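Cytolethal distending toxin protein B (Haemophilus ducreyi, PDB 1SR4) probably acts as the DNase I-like nuclease subunit of a bacterial genotoxin that damages DNA in target cells. Local coordinates at residues 9-14 / 41-46; 180-185 / 212-217; 110-115 / 152-157. All coordinates share one frame; numbering follows the deposited sequence.

Contact 1: 9-14 / 41-46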
loop_
_atom_site.group_PDB
_atom_site.type_symbol
_atom_site.label_atom_id
_atom_site.label_comp_id
_atom_site.label_asym_id
_atom_site.label_seq_id
_atom_site.Cartn_x
_atom_site.Cartn_y
_atom_site.Cartn_z
ATOM N N THR B 9 7.690 3.153 4.832
ATOM C CA THR B 9 8.192 3.980 3.750
ATOM C C THR B 9 7.629 3.430 2.449
ATOM O O THR B 9 7.375 2.228 2.331
ATOM C CB THR B 9 9.747 3.922 3.675
ATOM O OG1 THR B 9 10.224 4.814 2.659
ATOM C CG2 THR B 9 10.212 2.491 3.325
ATOM N N TRP B 10 7.418 4.321 1.486
ATOM C CA TRP B 10 6.941 3.940 0.172
ATOM C C TRP B 10 7.354 5.011 -0.828
ATOM O O TRP B 10 7.186 6.198 -0.569
ATOM C CB TRP B 10 5.415 3.783 0.129
ATOM C CG TRP B 10 4.936 3.235 -1.198
ATOM C CD1 TRP B 10 5.475 2.175 -1.888
ATOM C CD2 TRP B 10 3.841 3.725 -2.004
ATOM N NE1 TRP B 10 4.782 1.981 -3.069
ATOM C CE2 TRP B 10 3.784 2.918 -3.167
ATOM C CE3 TRP B 10 2.909 4.760 -1.855
ATOM C CZ2 TRP B 10 2.827 3.121 -4.181
ATOM C CZ3 TRP B 10 1.951 4.959 -2.864
ATOM C CH2 TRP B 10 1.923 4.143 -4.010
ATOM N N ASN B 11 7.929 4.585 -1.952
ATOM C CA ASN B 11 8.297 5.519 -2.998
ATOM C C ASN B 11 7.060 5.461 -3.890
ATOM O O ASN B 11 6.789 4.450 -4.534
ATOM C CB ASN B 11 9.537 5.056 -3.785
ATOM C CG ASN B 11 9.933 6.054 -4.857
ATOM O OD1 ASN B 11 9.075 6.749 -5.417
ATOM N ND2 ASN B 11 11.214 6.131 -5.157
ATOM N N LEU B 12 6.309 6.549 -3.893
ATOM C CA LEU B 12 5.070 6.670 -4.640
ATOM C C LEU B 12 5.225 6.822 -6.155
ATOM O O LEU B 12 4.288 6.529 -6.898
ATOM C CB LEU B 12 4.278 7.855 -4.048
ATOM C CG LEU B 12 2.836 8.186 -4.467
ATOM C CD1 LEU B 12 2.048 8.659 -3.231
ATOM C CD2 LEU B 12 2.836 9.288 -5.570
ATOM N N GLN B 13 6.398 7.266 -6.610
ATOM C CA GLN B 13 6.661 7.478 -8.043
ATOM C C GLN B 13 5.552 8.312 -8.668
ATOM O O GLN B 13 4.964 7.934 -9.682
ATOM C CB GLN B 13 6.787 6.139 -8.795
ATOM C CG GLN B 13 8.002 5.300 -8.353
ATOM C CD GLN B 13 8.306 4.151 -9.294
ATOM O OE1 GLN B 13 7.423 3.382 -9.664
ATOM N NE2 GLN B 13 9.566 4.027 -9.687
ATOM N N GLY B 14 5.292 9.469 -8.084
ATOM C CA GLY B 14 4.227 10.311 -8.600
ATOM C C GLY B 14 4.583 11.077 -9.862
ATOM O O GLY B 14 5.762 11.238 -10.186
ATOM N N MET B 41 7.099 7.487 5.550
ATOM C CA MET B 41 7.928 8.355 4.713
ATOM C C MET B 41 7.561 8.103 3.255
ATOM O O MET B 41 7.344 6.953 2.846
ATOM C CB MET B 41 9.440 8.111 4.912
ATOM C CG MET B 41 9.866 6.957 5.814
ATOM S SD MET B 41 9.594 7.157 7.592
ATOM C CE MET B 41 9.813 8.993 7.697
ATOM N N VAL B 42 7.472 9.180 2.475
ATOM C CA VAL B 42 7.119 9.072 1.064
ATOM C C VAL B 42 8.173 9.743 0.181
ATOM O O VAL B 42 8.666 10.824 0.502
ATOM C CB VAL B 42 5.757 9.752 0.774
ATOM C CG1 VAL B 42 5.313 9.443 -0.659
ATOM C CG2 VAL B 42 4.684 9.256 1.765
ATOM N N GLN B 43 8.534 9.096 -0.925
ATOM C CA GLN B 43 9.489 9.689 -1.858
ATOM C C GLN B 43 8.717 9.868 -3.162
ATOM O O GLN B 43 7.710 9.204 -3.372
ATOM C CB GLN B 43 10.701 8.783 -2.064
ATOM C CG GLN B 43 11.472 8.441 -0.796
ATOM C CD GLN B 43 10.832 7.304 -0.020
ATOM O OE1 GLN B 43 10.493 6.274 -0.592
ATOM N NE2 GLN B 43 10.666 7.484 1.289
ATOM N N GLU B 44 9.166 10.773 -4.021
ATOM C CA GLU B 44 8.487 11.039 -5.287
ATOM C C GLU B 44 7.001 11.262 -5.005
ATOM O O GLU B 44 6.113 10.724 -5.680
ATOM C CB GLU B 44 8.706 9.870 -6.256
ATOM C CG GLU B 44 10.186 9.690 -6.643
ATOM C CD GLU B 44 10.386 8.683 -7.749
ATOM O OE1 GLU B 44 9.660 8.779 -8.770
ATOM O OE2 GLU B 44 11.267 7.806 -7.596
ATOM N N ALA B 45 6.745 12.091 -4.003
ATOM C CA ALA B 45 5.388 12.374 -3.563
ATOM C C ALA B 45 4.495 13.143 -4.523
ATOM O O ALA B 45 3.258 13.091 -4.404
ATOM C CB ALA B 45 5.437 13.103 -2.212
ATOM N N GLY B 46 5.096 13.845 -5.473
ATOM C CA GLY B 46 4.287 14.635 -6.383
ATOM C C GLY B 46 3.562 15.697 -5.570
ATOM O O GLY B 46 4.151 16.298 -4.660
HETATM O O HOH W 1 11.792 6.236 -9.427
HETATM O O HOH W 2 8.526 10.820 -9.828
#
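T9-N11 pairs with M41-Q43 as two neighbouring parallel strands of a beta-alpha-beta unit, strand 7-11, helix 20-31 and strand 39-43. W10 N gives a hydrogen bond to M41 O at 3.0 Å. W10 O accepts from Q43 N at 3.2 Å, and L12 N continues the pattern onto Q43 O. On one face of the sheet CB of T9 rests against CG of M41. On the other face V42 CG1 meets CB of L12, just past the strand, at 3.9 Å, and L12 also packs on W23 and V27 of helix 20-31.

The two segments turn at the strands' C-terminal ends, where DNase I-like proteins, probably including this one, hold their active site. With its CG anti to the backbone N (chi1 -179°), N11 brings ND2 to a hydrogen bond with E44 OE2 at 3.0 Å. It reaches that oxygen from above the carboxylate plane, and the N11 amide and E44 carboxylate planes are 78° apart. ND2 also bonds to D177 OD2. N11 OD1 takes Q13 N at 3.0 Å and closes an Asx turn, so both ends of the amide are held. G14 N bonds to E44 O at 2.8 Å, and a water links G14 O to E44 OE1. Q13 lies alongside E44, its OE1 accepting from D251 N. V12 and S15 of the cytolethal distending toxin protein C chain pack on E44 and Q13.

Contact 2: 180-185 / 212-217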
loop_
_atom_site.group_PDB
_atom_site.type_symbol
_atom_site.label_atom_id
_atom_site.label_comp_id
_atom_site.label_asym_id
_atom_site.label_seq_id
_atom_site.Cartn_x
_atom_site.Cartn_y
_atom_site.Cartn_z
ATOM N N ARG B 180 20.526 1.361 -3.318
ATOM C CA ARG B 180 21.696 0.475 -3.290
ATOM C C ARG B 180 21.364 -0.625 -2.298
ATOM O O ARG B 180 20.533 -0.431 -1.412
ATOM C CB ARG B 180 22.962 1.227 -2.853
ATOM C CG ARG B 180 22.869 1.844 -1.456
ATOM C CD ARG B 180 23.891 2.955 -1.271
ATOM N NE ARG B 180 25.259 2.448 -1.220
ATOM C CZ ARG B 180 26.316 3.223 -0.998
ATOM N NH1 ARG B 180 26.155 4.529 -0.816
ATOM N NH2 ARG B 180 27.529 2.698 -0.943
ATOM N N ALA B 181 21.994 -1.782 -2.448
ATOM C CA ALA B 181 21.731 -2.901 -1.563
ATOM C C ALA B 181 22.143 -2.595 -0.130
ATOM O O ALA B 181 23.079 -1.834 0.117
ATOM C CB ALA B 181 22.465 -4.136 -2.071
ATOM N N PRO B 182 21.439 -3.175 0.841
ATOM C CA PRO B 182 21.790 -2.923 2.244
ATOM C C PRO B 182 23.256 -3.280 2.552
ATOM O O PRO B 182 23.944 -2.550 3.267
ATOM C CB PRO B 182 20.808 -3.805 3.008
ATOM C CG PRO B 182 19.602 -3.821 2.118
ATOM C CD PRO B 182 20.180 -3.931 0.726
ATOM N N ALA B 183 23.726 -4.407 2.021
ATOM C CA ALA B 183 25.104 -4.834 2.266
ATOM C C ALA B 183 26.106 -3.891 1.612
ATOM O O ALA B 183 27.198 -3.677 2.136
ATOM C CB ALA B 183 25.328 -6.266 1.746
ATOM N N ASN B 184 25.747 -3.350 0.453
ATOM C CA ASN B 184 26.637 -2.433 -0.240
ATOM C C ASN B 184 26.793 -1.168 0.609
ATOM O O ASN B 184 27.895 -0.643 0.760
ATOM C CB ASN B 184 26.071 -2.113 -1.631
ATOM C CG ASN B 184 26.827 -0.999 -2.340
ATOM O OD1 ASN B 184 26.642 0.183 -2.051
ATOM N ND2 ASN B 184 27.676 -1.377 -3.278
ATOM N N LEU B 185 25.693 -0.693 1.187
ATOM C CA LEU B 185 25.749 0.493 2.040
ATOM C C LEU B 185 26.524 0.182 3.315
ATOM O O LEU B 185 27.339 0.978 3.764
ATOM C CB LEU B 185 24.338 0.962 2.426
ATOM C CG LEU B 185 24.283 2.149 3.395
ATOM C CD1 LEU B 185 25.009 3.351 2.785
ATOM C CD2 LEU B 185 22.835 2.502 3.708
ATOM N N GLY B 212 13.624 -6.477 -8.674
ATOM C CA GLY B 212 14.079 -7.590 -7.862
ATOM C C GLY B 212 15.040 -7.080 -6.787
ATOM O O GLY B 212 15.379 -7.802 -5.841
ATOM N N ASN B 213 15.479 -5.826 -6.914
ATOM C CA ASN B 213 16.413 -5.246 -5.934
ATOM C C ASN B 213 15.812 -4.819 -4.594
ATOM O O ASN B 213 14.615 -4.549 -4.487
ATOM C CB ASN B 213 17.129 -4.034 -6.543
ATOM C CG ASN B 213 18.093 -4.423 -7.657
ATOM O OD1 ASN B 213 18.922 -5.307 -7.479
ATOM N ND2 ASN B 213 17.997 -3.754 -8.798
ATOM N N ILE B 214 16.659 -4.769 -3.567
ATOM C CA ILE B 214 16.247 -4.319 -2.240
ATOM C C ILE B 214 16.817 -2.890 -2.155
ATOM O O ILE B 214 18.021 -2.697 -1.940
ATOM C CB ILE B 214 16.841 -5.221 -1.120
ATOM C CG1 ILE B 214 16.347 -6.666 -1.294
ATOM C CG2 ILE B 214 16.390 -4.709 0.252
ATOM C CD1 ILE B 214 17.125 -7.698 -0.492
ATOM N N LEU B 215 15.944 -1.896 -2.331
ATOM C CA LEU B 215 16.353 -0.488 -2.349
ATOM C C LEU B 215 15.767 0.379 -1.231
ATOM O O LEU B 215 16.275 1.467 -0.956
ATOM C CB LEU B 215 15.940 0.127 -3.688
ATOM C CG LEU B 215 16.341 -0.610 -4.979
ATOM C CD1 LEU B 215 15.615 0.018 -6.173
ATOM C CD2 LEU B 215 17.877 -0.561 -5.168
ATOM N N ASP B 216 14.708 -0.111 -0.594
ATOM C CA ASP B 216 13.998 0.635 0.436
ATOM C C ASP B 216 14.129 -0.004 1.803
ATOM O O ASP B 216 13.686 -1.133 2.023
ATOM C CB ASP B 216 12.529 0.715 0.041
ATOM C CG ASP B 216 12.342 1.287 -1.357
ATOM O OD1 ASP B 216 12.444 2.530 -1.504
ATOM O OD2 ASP B 216 12.115 0.490 -2.306
ATOM N N TYR B 217 14.742 0.727 2.728
ATOM C CA TYR B 217 14.926 0.202 4.064
ATOM C C TYR B 217 15.277 1.328 5.020
ATOM O O TYR B 217 15.002 2.498 4.743
ATOM C CB TYR B 217 16.004 -0.902 4.067
ATOM C CG TYR B 217 17.277 -0.559 3.314
ATOM C CD1 TYR B 217 18.374 0.004 3.968
ATOM C CD2 TYR B 217 17.391 -0.817 1.942
ATOM C CE1 TYR B 217 19.564 0.305 3.272
ATOM C CE2 TYR B 217 18.566 -0.521 1.237
ATOM C CZ TYR B 217 19.644 0.042 1.907
ATOM O OH TYR B 217 20.787 0.368 1.209
#
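P182 lies over one face of the Y217 ring, and the backbone carbonyl of R180 sits at the edge of the same ring. P182 CG makes a CH-pi contact, 3.8 Å from the ring centroid and 19° off the ring normal. The touch is offset toward the rim, where P182 CG comes 3.6 Å from Y217 CE2. The same CG also meets I214 CG2 at 3.8 Å, and P182 CD lies near I214 O.

Y217 CG stands between the backbone N and the carbonyl carbon (chi1 47°), and the ring reaches across to the start of helix 182-189. Its hydroxyl OH donates to R180 O at 2.8 Å. That oxygen is near the ring plane, but the hydroxyl meets the carbonyl from 48° above the carbonyl plane. L185 CD2 approaches the ring edge at 4.0 Å from Y217 CE1. F178 also stacks with the tyrosine ring.

A181 is the N-cap residue, and A181 O takes the hydrogen bond of L185 N in the first turn. R180 runs beside this turn. Its NE and NH2 both grip N184 OD1, side-on, with NE at 2.8 Å. N184 OD1 lies in the guanidinium plane. L185 CD1 lies over one face of that group, offset toward its rim.

I214 packs further on P158 of the cytolethal distending toxin protein C chain. Next to the tyrosine, D216 OD2 accepts from H252 ND1 and T208 OG1. The buried phenol hydroxyl is satisfied by the main-chain oxygen of R180, two residues ahead of the helix, while, across this contact, the ring meets aliphatic carbon of P182 and L185. One tyrosine thereby ties the entry to helix 182-189 to strand 216-221 through both polar and apolar contacts.

Contact 3: 110-115 / 152-157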
loop_
_atom_site.group_PDB
_atom_site.type_symbol
_atom_site.label_atom_id
_atom_site.label_comp_id
_atom_site.label_asym_id
_atom_site.label_seq_id
_atom_site.Cartn_x
_atom_site.Cartn_y
_atom_site.Cartn_z
ATOM N N PHE B 110 13.961 18.898 10.789
ATOM C CA PHE B 110 15.399 18.930 10.513
ATOM C C PHE B 110 15.622 18.665 9.033
ATOM O O PHE B 110 14.975 17.793 8.463
ATOM C CB PHE B 110 16.122 17.798 11.250
ATOM C CG PHE B 110 16.218 17.969 12.734
ATOM C CD1 PHE B 110 17.260 18.693 13.296
ATOM C CD2 PHE B 110 15.302 17.352 13.578
ATOM C CE1 PHE B 110 17.397 18.794 14.693
ATOM C CE2 PHE B 110 15.426 17.447 14.968
ATOM C CZ PHE B 110 16.479 18.168 15.525
ATOM N N ILE B 111 16.525 19.413 8.412
ATOM C CA ILE B 111 16.884 19.184 7.022
ATOM C C ILE B 111 18.397 18.986 7.070
ATOM O O ILE B 111 19.114 19.837 7.593
ATOM C CB ILE B 111 16.558 20.393 6.095
ATOM C CG1 ILE B 111 15.052 20.492 5.836
ATOM C CG2 ILE B 111 17.261 20.226 4.763
ATOM C CD1 ILE B 111 14.278 21.129 6.963
ATOM N N VAL B 112 18.883 17.863 6.562
ATOM C CA VAL B 112 20.318 17.603 6.572
ATOM C C VAL B 112 20.802 17.255 5.171
ATOM O O VAL B 112 20.259 16.357 4.515
ATOM C CB VAL B 112 20.672 16.454 7.537
ATOM C CG1 VAL B 112 22.184 16.253 7.601
ATOM C CG2 VAL B 112 20.146 16.775 8.922
ATOM N N HIS B 113 21.811 17.992 4.705
ATOM C CA HIS B 113 22.372 17.765 3.380
ATOM C C HIS B 113 23.527 16.789 3.428
ATOM O O HIS B 113 24.125 16.573 4.488
ATOM C CB HIS B 113 22.869 19.083 2.774
ATOM C CG HIS B 113 21.774 20.056 2.473
ATOM N ND1 HIS B 113 21.248 20.904 3.424
ATOM C CD2 HIS B 113 21.067 20.275 1.338
ATOM C CE1 HIS B 113 20.261 21.601 2.888
ATOM N NE2 HIS B 113 20.130 21.238 1.624
ATOM N N SER B 114 23.832 16.194 2.278
ATOM C CA SER B 114 24.961 15.280 2.166
ATOM C C SER B 114 26.128 16.188 1.739
ATOM O O SER B 114 25.960 17.401 1.686
ATOM C CB SER B 114 24.678 14.225 1.102
ATOM O OG SER B 114 24.251 14.832 -0.109
ATOM N N ASP B 115 27.287 15.613 1.434
ATOM C CA ASP B 115 28.446 16.409 1.022
ATOM C C ASP B 115 28.205 17.209 -0.256
ATOM O O ASP B 115 27.540 16.742 -1.182
ATOM C CB ASP B 115 29.677 15.522 0.795
ATOM C CG ASP B 115 30.371 15.127 2.090
ATOM O OD1 ASP B 115 30.078 15.735 3.143
ATOM O OD2 ASP B 115 31.224 14.211 2.048
ATOM N N ARG B 152 26.452 10.209 7.669
ATOM C CA ARG B 152 27.464 10.823 8.526
ATOM C C ARG B 152 27.030 12.208 9.004
ATOM O O ARG B 152 27.175 12.536 10.188
ATOM C CB ARG B 152 28.814 10.922 7.794
ATOM C CG ARG B 152 29.876 11.723 8.573
ATOM C CD ARG B 152 31.207 11.804 7.828
ATOM N NE ARG B 152 31.036 12.254 6.449
ATOM C CZ ARG B 152 30.561 13.448 6.102
ATOM N NH1 ARG B 152 30.214 14.318 7.037
ATOM N NH2 ARG B 152 30.419 13.766 4.821
ATOM N N ASN B 153 26.491 13.033 8.109
ATOM C CA ASN B 153 26.072 14.368 8.525
ATOM C C ASN B 153 24.912 14.296 9.519
ATOM O O ASN B 153 24.818 15.117 10.431
ATOM C CB ASN B 153 25.688 15.231 7.320
ATOM C CG ASN B 153 26.903 15.691 6.523
ATOM O OD1 ASN B 153 28.033 15.576 6.985
ATOM N ND2 ASN B 153 26.671 16.226 5.331
ATOM N N ILE B 154 24.023 13.324 9.345
ATOM C CA ILE B 154 22.910 13.176 10.278
ATOM C C ILE B 154 23.502 12.791 11.634
ATOM O O ILE B 154 23.125 13.342 12.666
ATOM C CB ILE B 154 21.909 12.085 9.800
ATOM C CG1 ILE B 154 21.144 12.598 8.568
ATOM C CG2 ILE B 154 20.947 11.711 10.934
ATOM C CD1 ILE B 154 20.262 11.556 7.912
ATOM N N PHE B 155 24.444 11.851 11.619
ATOM C CA PHE B 155 25.100 11.400 12.851
ATOM C C PHE B 155 25.740 12.566 13.617
ATOM O O PHE B 155 25.478 12.762 14.807
ATOM C CB PHE B 155 26.184 10.365 12.525
ATOM C CG PHE B 155 26.988 9.922 13.726
ATOM C CD1 PHE B 155 26.449 9.043 14.659
ATOM C CD2 PHE B 155 28.279 10.403 13.929
ATOM C CE1 PHE B 155 27.189 8.650 15.781
ATOM C CE2 PHE B 155 29.023 10.017 15.041
ATOM C CZ PHE B 155 28.479 9.141 15.968
ATOM N N THR B 156 26.586 13.334 12.940
ATOM C CA THR B 156 27.267 14.455 13.584
ATOM C C THR B 156 26.275 15.501 14.075
ATOM O O THR B 156 26.550 16.212 15.038
ATOM C CB THR B 156 28.263 15.127 12.630
ATOM O OG1 THR B 156 27.550 15.711 11.539
ATOM C CG2 THR B 156 29.232 14.109 12.070
ATOM N N THR B 157 25.127 15.596 13.409
ATOM C CA THR B 157 24.089 16.543 13.797
ATOM C C THR B 157 23.606 16.282 15.218
ATOM O O THR B 157 23.338 17.215 15.975
ATOM C CB THR B 157 22.867 16.448 12.861
ATOM O OG1 THR B 157 23.218 16.938 11.565
ATOM C CG2 THR B 157 21.699 17.255 13.415
#
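N153 and R152 carry the polar part of this contact, meeting H113 and D115 just past the end of strand 108-112. N153 ND2 donates to H113 O at 2.7 Å. The bond is almost straight, 175° at the hydrogen, and the oxygen lies in the amide plane. N153 CG is anti to the carbonyl carbon (chi1 -74°), which turns the amide toward the strand end.

R152 NH2 forms a salt bridge with D115 OD1 at 2.6 Å. D115 OD1 is met on its syn side, though well out of the carboxylate plane, and it sits at the edge of the guanidinium, near its plane. The R152 chain bends at chi3 to reach it. R152 NE has a second, long and weak ion pair with E192. D115 N is satisfied by S149 OG, on the same helix.

Within the helix, N153 O takes three donors: T157 N, T157 OG1 at 2.7 Å and T156 OG1. Both threonine hydroxyls are therefore used on the helix's own backbone.

Beside these polar groups lies the apolar part. V112 CG1 meets N153 CB at 3.7 Å and I154 CG1 at 3.9 Å. F135 touches both V112 and I154.

Helix piece 152-157 runs at 134° to piece 110-112 of an outermost strand. Helix 147-159 makes the beta-alpha-beta crossover between parallel strands 132-138 and 171-175 of the six-stranded sheet, as in the layered sandwich of DNase I-like proteins.

Overall arrangement
From the N terminus, contact 1 closes first, joining 9-14 to 41-46 across 26 residues that include helix 20-31. Contact 3 follows, with 36 residues between 110-115 and 152-157. Contact 2 comes last, again across 26 residues. The three are in series; none nests or crosses. Contact 1 lies in the eight-stranded sheet, while contacts 2 and 3 both reach the six-stranded one. Contacts 1 and 2 have centres about 17 Å apart, and their nearest atoms are about 4 Å apart. H252 links them, bonded to W10 and to D216. Contact 3 is about 21 Å from either, centre to centre, at the far strand of its sheet.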